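Local coordinates for D-alanyl-lipoteichoic acid synthetase (Streptococcus pneumoniae, PDB 3BMA), which probably takes part in the D-alanylation of lipoteichoic acid during cell wall biogenesis, as a membrane-associated member of the DltD family, at residues K27-Q31 / E188-S192; M90-L94 / V281-F285. The protein carries 1 engineered substitution. The contacts are given in a common frame with arbitrary orientation. Residues are numbered along the deposited sequence.

Interaction 1. Residues K27-Q31 / E188-S192; sequences KERSQ and ERQAS. Engineered in segment 188-192: Arg-189 (natural residue Cys).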
ATOM      1  N   LYS C  27      14.791  16.297  21.409  1.00 38.38           N
ATOM      2  CA  LYS C  27      13.706  15.727  20.596  0.50 40.48           C
ATOM      3  C   LYS C  27      14.166  15.060  19.293  1.00 38.59           C
ATOM      4  O   LYS C  27      13.536  14.117  18.820  1.00 47.84           O
ATOM      5  CB  LYS C  27      12.580  16.750  20.350  0.50 40.53           C
ATOM      6  CG  LYS C  27      12.854  17.819  19.306  0.50 38.34           C
ATOM      7  CD  LYS C  27      11.594  18.613  18.996  0.50 39.85           C
ATOM      8  CE  LYS C  27      11.759  19.470  17.744  0.50 49.33           C
ATOM      9  NZ  LYS C  27      12.781  20.550  17.897  0.50 50.92           N
ATOM     10  N   GLU C  28      15.259  15.550  18.718  1.00 41.75           N
ATOM     11  CA  GLU C  28      15.742  15.012  17.452  1.00 44.56           C
ATOM     12  C   GLU C  28      16.477  13.690  17.617  1.00 42.68           C
ATOM     13  O   GLU C  28      17.199  13.472  18.590  1.00 43.56           O
ATOM     14  CB  GLU C  28      16.613  16.025  16.699  1.00 48.93           C
ATOM     15  CG  GLU C  28      15.953  16.675  15.477  1.00 58.47           C
ATOM     16  CD  GLU C  28      14.830  17.636  15.822  1.00 72.34           C
ATOM     17  OE1 GLU C  28      13.766  17.560  15.169  1.00 77.34           O
ATOM     18  OE2 GLU C  28      15.010  18.469  16.735  1.00 80.29           O
ATOM     19  N   ARG C  29      16.254  12.819  16.640  1.00 41.51           N
ATOM     20  CA  ARG C  29      16.846  11.492  16.595  0.50 39.37           C
ATOM     21  C   ARG C  29      18.350  11.552  16.327  1.00 39.24           C
ATOM     22  O   ARG C  29      19.135  10.925  17.030  1.00 43.17           O
ATOM     23  CB  ARG C  29      16.158  10.690  15.492  0.50 37.51           C
ATOM     24  CG  ARG C  29      16.605   9.262  15.353  0.50 29.46           C
ATOM     25  CD  ARG C  29      15.938   8.645  14.151  0.50 32.21           C
ATOM     26  NE  ARG C  29      15.766   7.208  14.319  0.50 34.83           N
ATOM     27  CZ  ARG C  29      14.702   6.634  14.872  0.50 35.39           C
ATOM     28  NH1 ARG C  29      14.659   5.315  14.973  0.50 38.27           N
ATOM     29  NH2 ARG C  29      13.685   7.364  15.317  0.50 29.97           N
ATOM     30  N   SER C  30      18.726  12.319  15.303  1.00 38.65           N
ATOM     31  CA  SER C  30      20.092  12.357  14.771  1.00 42.81           C
ATOM     32  C   SER C  30      21.221  12.555  15.777  1.00 42.68           C
ATOM     33  O   SER C  30      22.090  11.695  15.886  1.00 44.65           O
ATOM     34  CB  SER C  30      20.207  13.391  13.649  1.00 41.41           C
ATOM     35  OG  SER C  30      21.475  13.315  13.018  1.00 49.76           O
ATOM     36  N   GLN C  31      21.195  13.670  16.505  1.00 47.07           N
ATOM     37  CA  GLN C  31      22.285  14.048  17.412  1.00 43.39           C
ATOM     38  C   GLN C  31      22.496  13.063  18.562  1.00 40.99           C
ATOM     39  O   GLN C  31      23.638  12.712  18.871  1.00 43.44           O
ATOM     40  CB  GLN C  31      22.075  15.466  17.955  1.00 42.24           C
ATOM     41  CG  GLN C  31      22.170  16.562  16.903  1.00 47.44           C
ATOM     42  CD  GLN C  31      21.883  17.945  17.467  1.00 49.91           C
ATOM     43  OE1 GLN C  31      20.845  18.542  17.180  1.00 58.81           O
ATOM     44  NE2 GLN C  31      22.803  18.459  18.277  1.00 50.57           N
ATOM     45  N   GLU C 188      12.284   7.789  10.310  1.00 27.98           N
ATOM     46  CA  GLU C 188      13.649   7.581  10.786  1.00 37.50           C
ATOM     47  C   GLU C 188      14.714   7.921   9.729  1.00 35.18           C
ATOM     48  O   GLU C 188      15.758   8.466  10.080  1.00 43.56           O
ATOM     49  CB  GLU C 188      13.854   6.186  11.414  1.00 36.36           C
ATOM     50  CG  GLU C 188      14.031   5.018  10.453  1.00 51.91           C
ATOM     51  CD  GLU C 188      14.701   3.809  11.090  1.00 55.32           C
ATOM     52  OE1 GLU C 188      14.519   2.688  10.561  1.00 63.27           O
ATOM     53  OE2 GLU C 188      15.407   3.971  12.112  1.00 66.66           O
ATOM     54  N   ARG C 189      14.436   7.633   8.453  1.00 29.91           N
ATOM     55  CA  ARG C 189      15.344   7.991   7.349  1.00 40.19           C
ATOM     56  C   ARG C 189      15.406   9.498   7.142  1.00 35.36           C
ATOM     57  O   ARG C 189      16.465  10.049   6.843  1.00 41.37           O
ATOM     58  CB  ARG C 189      14.939   7.318   6.031  1.00 39.09           C
ATOM     59  CG  ARG C 189      15.128   5.812   5.996  1.00 48.50           C
ATOM     60  CD  ARG C 189      14.954   5.260   4.581  1.00 56.04           C
ATOM     61  NE  ARG C 189      14.170   4.021   4.552  1.00 71.69           N
ATOM     62  CZ  ARG C 189      14.646   2.801   4.805  1.00 79.92           C
ATOM     63  NH1 ARG C 189      15.924   2.619   5.119  1.00 84.56           N
ATOM     64  NH2 ARG C 189      13.833   1.754   4.746  1.00 82.12           N
ATOM     65  N   GLN C 190      14.259  10.148   7.304  1.00 28.17           N
ATOM     66  CA  GLN C 190      14.130  11.590   7.184  1.00 29.68           C
ATOM     67  C   GLN C 190      14.896  12.289   8.302  1.00 32.59           C
ATOM     68  O   GLN C 190      15.714  13.179   8.040  1.00 26.85           O
ATOM     69  CB  GLN C 190      12.654  11.963   7.264  1.00 29.32           C
ATOM     70  CG  GLN C 190      12.252  13.166   6.469  1.00 35.15           C
ATOM     71  CD  GLN C 190      10.750  13.325   6.396  1.00 27.82           C
ATOM     72  OE1 GLN C 190      10.225  13.823   5.404  1.00 41.97           O
ATOM     73  NE2 GLN C 190      10.049  12.904   7.446  1.00 17.28           N
ATOM     74  N   ALA C 191      14.634  11.868   9.540  1.00 30.30           N
ATOM     75  CA  ALA C 191      15.264  12.448  10.727  1.00 38.78           C
ATOM     76  C   ALA C 191      16.788  12.301  10.758  1.00 37.70           C
ATOM     77  O   ALA C 191      17.486  13.251  11.102  1.00 41.43           O
ATOM     78  CB  ALA C 191      14.653  11.871  11.993  1.00 35.50           C
ATOM     79  N   SER C 192      17.288  11.124  10.384  1.00 38.16           N
ATOM     80  CA  SER C 192      18.725  10.856  10.417  0.50 42.38           C
ATOM     81  C   SER C 192      19.486  11.565   9.298  1.00 44.52           C
ATOM     82  O   SER C 192      20.666  11.880   9.451  1.00 50.02           O
ATOM     83  CB  SER C 192      19.007   9.349  10.393  0.50 41.08           C
ATOM     84  OG  SER C 192      18.495   8.744   9.222  0.50 41.50           O
TER
HETATM   85  O   HOH W   1      22.484  11.342  11.321  1.00 35.53           O
HETATM   86  O   HOH W   2      16.835  14.011  13.749  1.00 35.71           O
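One charged pair crosses directly between the start of helix 29-36 and the long helix 174-194. Arg-29, extended with chi1 through chi3 all t, reaches along the surface of the longer helix and forms a salt bridge from NH1 to OE2 of Glu-188 at 3.2 Å, while CB of Glu-188 lies over one face of the guanidinium. The NH2 of Arg-29 turns to a second acid, Asp-128, its strongest partner, so the arginine is shared between two carboxylates.

Apolar packing is slight: CB of Arg-29 rests on CB of Ala-191 at 4.0 Å. Beside it, CB of Ser-30 makes a van der Waals approach to the carbonyl O of Ala-191 at 3.7 Å.

Two waters make the remaining polar links. Water 2 accepts from N of Ser-30 (3.0 Å) and donates to O of Ala-191 (2.8 Å); water 1 joins OG of Ser-30 (2.8 Å) to O of Ser-192, to which it donates (2.7 Å). The CA atoms of Ser-30 and Ser-192 are only 4.8 Å apart. The hydroxyl of Ser-192 is spent on its own helix, OG donating to O of Glu-188 at 2.9 Å.

This is a surface helix-helix contact held by a salt bridge and two bridging waters, joining the first turn of helix 29-36 to the C-terminal part of helix 174-194 in a protein whose family belongs to the SGNH hydrolase clan.

Interaction 2. Residues M90-L94 / V281-F285; sequences MQQML and VLTQF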
ATOM      1  N   MET C  90      12.835   8.004  24.344  1.00 21.41           N
ATOM      2  CA  MET C  90      13.537   6.709  24.369  1.00 22.01           C
ATOM      3  C   MET C  90      13.216   5.854  23.146  1.00 25.70           C
ATOM      4  O   MET C  90      14.087   5.148  22.650  1.00 30.16           O
ATOM      5  CB  MET C  90      13.208   5.913  25.641  1.00 25.08           C
ATOM      6  CG  MET C  90      13.870   6.413  26.927  1.00 27.95           C
ATOM      7  SD  MET C  90      13.359   5.502  28.413  1.00 16.43           S
ATOM      8  CE  MET C  90      13.559   6.788  29.631  1.00 14.74           C
ATOM      9  N   GLN C  91      11.972   5.944  22.662  1.00 33.42           N
ATOM     10  CA  GLN C  91      11.483   5.188  21.493  1.00 24.83           C
ATOM     11  C   GLN C  91      12.295   5.418  20.213  1.00 25.82           C
ATOM     12  O   GLN C  91      12.263   4.596  19.299  1.00 33.80           O
ATOM     13  CB  GLN C  91      10.004   5.506  21.218  1.00 30.61           C
ATOM     14  CG  GLN C  91       9.057   5.359  22.413  1.00 28.38           C
ATOM     15  CD  GLN C  91       9.090   3.978  23.040  1.00 22.86           C
ATOM     16  OE1 GLN C  91       8.990   2.962  22.351  1.00 33.10           O
ATOM     17  NE2 GLN C  91       9.234   3.937  24.358  1.00 19.70           N
ATOM     18  N   GLN C  92      13.016   6.538  20.165  1.00 30.87           N
ATOM     19  CA  GLN C  92      13.904   6.882  19.056  1.00 30.31           C
ATOM     20  C   GLN C  92      15.291   6.241  19.164  1.00 33.03           C
ATOM     21  O   GLN C  92      16.053   6.246  18.195  1.00 39.05           O
ATOM     22  CB  GLN C  92      14.094   8.397  18.995  1.00 27.23           C
ATOM     23  CG  GLN C  92      12.858   9.208  18.683  1.00 26.50           C
ATOM     24  CD  GLN C  92      13.135  10.684  18.807  1.00 23.40           C
ATOM     25  OE1 GLN C  92      13.205  11.217  19.911  1.00 38.36           O
ATOM     26  NE2 GLN C  92      13.302  11.356  17.677  1.00 26.18           N
ATOM     27  N   MET C  93      15.623   5.715  20.340  1.00 32.38           N
ATOM     28  CA  MET C  93      16.987   5.255  20.618  1.00 33.11           C
ATOM     29  C   MET C  93      17.051   3.929  21.386  1.00 35.85           C
ATOM     30  O   MET C  93      17.981   3.699  22.158  1.00 36.41           O
ATOM     31  CB  MET C  93      17.790   6.350  21.346  1.00 32.20           C
ATOM     32  CG  MET C  93      17.097   6.948  22.565  1.00 31.92           C
ATOM     33  SD  MET C  93      18.147   8.120  23.446  1.00 20.71           S
ATOM     34  CE  MET C  93      17.018   8.686  24.697  1.00 24.48           C
ATOM     35  N   LEU C  94      16.069   3.059  21.144  1.00 34.95           N
ATOM     36  CA  LEU C  94      16.001   1.725  21.762  1.00 30.38           C
ATOM     37  C   LEU C  94      17.245   0.820  21.625  1.00 32.11           C
ATOM     38  O   LEU C  94      17.658   0.228  22.624  1.00 35.96           O
ATOM     39  CB  LEU C  94      14.725   0.981  21.326  1.00 34.84           C
ATOM     40  CG  LEU C  94      13.541   0.878  22.297  1.00 31.32           C
ATOM     41  CD1 LEU C  94      13.409   2.084  23.211  1.00 29.15           C
ATOM     42  CD2 LEU C  94      12.244   0.631  21.547  1.00 29.77           C
ATOM     43  N   VAL C 281       8.564   4.485  31.922  1.00 25.90           N
ATOM     44  CA  VAL C 281      10.020   4.514  31.881  1.00 24.70           C
ATOM     45  C   VAL C 281      10.627   3.215  32.438  1.00 29.57           C
ATOM     46  O   VAL C 281      11.449   2.582  31.773  1.00 37.38           O
ATOM     47  CB  VAL C 281      10.548   5.765  32.631  1.00 24.84           C
ATOM     48  CG1 VAL C 281      12.021   5.638  32.989  1.00 20.17           C
ATOM     49  CG2 VAL C 281      10.302   7.020  31.806  1.00 23.18           C
ATOM     50  N   LEU C 282      10.186   2.810  33.634  1.00 28.23           N
ATOM     51  CA  LEU C 282      10.702   1.616  34.315  1.00 26.44           C
ATOM     52  C   LEU C 282      10.483   0.345  33.509  1.00 30.41           C
ATOM     53  O   LEU C 282      11.357  -0.524  33.479  1.00 32.74           O
ATOM     54  CB  LEU C 282      10.085   1.467  35.713  1.00 21.20           C
ATOM     55  CG  LEU C 282      10.284   2.629  36.697  1.00 24.11           C
ATOM     56  CD1 LEU C 282       9.599   2.353  38.022  1.00 32.21           C
ATOM     57  CD2 LEU C 282      11.758   2.948  36.910  1.00 24.70           C
ATOM     58  N   THR C 283       9.320   0.256  32.856  1.00 25.65           N
ATOM     59  CA  THR C 283       8.995  -0.845  31.942  1.00 29.54           C
ATOM     60  C   THR C 283       9.957  -0.885  30.760  1.00 31.97           C
ATOM     61  O   THR C 283      10.432  -1.958  30.380  1.00 35.97           O
ATOM     62  CB  THR C 283       7.543  -0.745  31.423  1.00 20.06           C
ATOM     63  OG1 THR C 283       6.650  -0.628  32.536  1.00 21.58           O
ATOM     64  CG2 THR C 283       7.161  -1.975  30.617  1.00 30.51           C
ATOM     65  N   GLN C 284      10.254   0.287  30.198  1.00 33.09           N
ATOM     66  CA  GLN C 284      11.212   0.391  29.100  1.00 32.31           C
ATOM     67  C   GLN C 284      12.619  -0.006  29.548  1.00 33.76           C
ATOM     68  O   GLN C 284      13.345  -0.672  28.807  1.00 37.10           O
ATOM     69  CB  GLN C 284      11.213   1.797  28.491  1.00 30.67           C
ATOM     70  CG  GLN C 284      11.840   1.852  27.100  1.00 26.45           C
ATOM     71  CD  GLN C 284      11.238   0.822  26.154  1.00 35.88           C
ATOM     72  OE1 GLN C 284      10.043   0.860  25.852  1.00 23.75           O
ATOM     73  NE2 GLN C 284      12.064  -0.104  25.686  1.00 29.63           N
ATOM     74  N   PHE C 285      12.978   0.387  30.769  1.00 29.34           N
ATOM     75  CA  PHE C 285      14.253   0.004  31.381  1.00 31.38           C
ATOM     76  C   PHE C 285      14.379  -1.511  31.566  1.00 28.09           C
ATOM     77  O   PHE C 285      15.462  -2.072  31.412  1.00 34.93           O
ATOM     78  CB  PHE C 285      14.443   0.713  32.729  1.00 23.85           C
ATOM     79  CG  PHE C 285      14.841   2.167  32.618  1.00 33.42           C
ATOM     80  CD1 PHE C 285      15.122   2.755  31.380  1.00 26.53           C
ATOM     81  CD2 PHE C 285      14.975   2.943  33.767  1.00 22.71           C
ATOM     82  CE1 PHE C 285      15.512   4.089  31.294  1.00 20.77           C
ATOM     83  CE2 PHE C 285      15.366   4.281  33.689  1.00 22.41           C
ATOM     84  CZ  PHE C 285      15.627   4.855  32.452  1.00 19.36           C
TER
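Met-90 does most of the reaching here. With chi1 m and chi2 and chi3 t, its side chain runs out nearly straight from the end of helix 83-90, where a type I turn (Met-90 to Met-93, N of Met-93 to O of Met-90, 2.8 Å) bends the chain. The methyl CE of Met-90 lands 3.9 Å from CG1 of Val-281 and 3.7 Å from CE1 of Phe-285, whose m rotamer brings the ring back to the methionine although its CA-CB bond points away. SD of Met-90 sits 5.0 Å from the centroid of the Phe-285 ring, 57° off its normal, an oblique Met-aromatic contact.

The CA-CB bond of Gln-284 points toward segment 90-94, and the side chain then folds at chi2 (p), which leaves NE2 3.6 Å from CD1 of Leu-94. Gln-91 is bent too, chi1 and chi2 both m; its NE2 bonds to O of Tyr-87 and stays 3.5 Å from OE1 of Gln-284.

With no hydrogen bond or salt bridge between the segments, this buried contact relies on shape and van der Waals packing, the thioether and ring at its apolar end.

In the fold
Interaction 1 lies at the surface, its centre about 20 Å from the centre of the chain; interaction 2 is buried, its centre about 12 Å from that point. Their chemistry follows: charge and bridging water outside, thioether, aromatic and aliphatic packing with two buried glutamines inside, where Met-90 and Val-281 also touch Tyr-104 of the central strand 101-105 of the parallel sheet. The two hold different pairs of elements, yet they meet. NE2 of Gln-92, in the turn of 90-94, is 3.0 Å from O of Lys-27, probably a hydrogen bond, and Met-93 packs on helix 29-36. Segment 90-94 thus connects helix 274-287, beside the sheet, with helix 29-36 and, beyond it, helix 174-194.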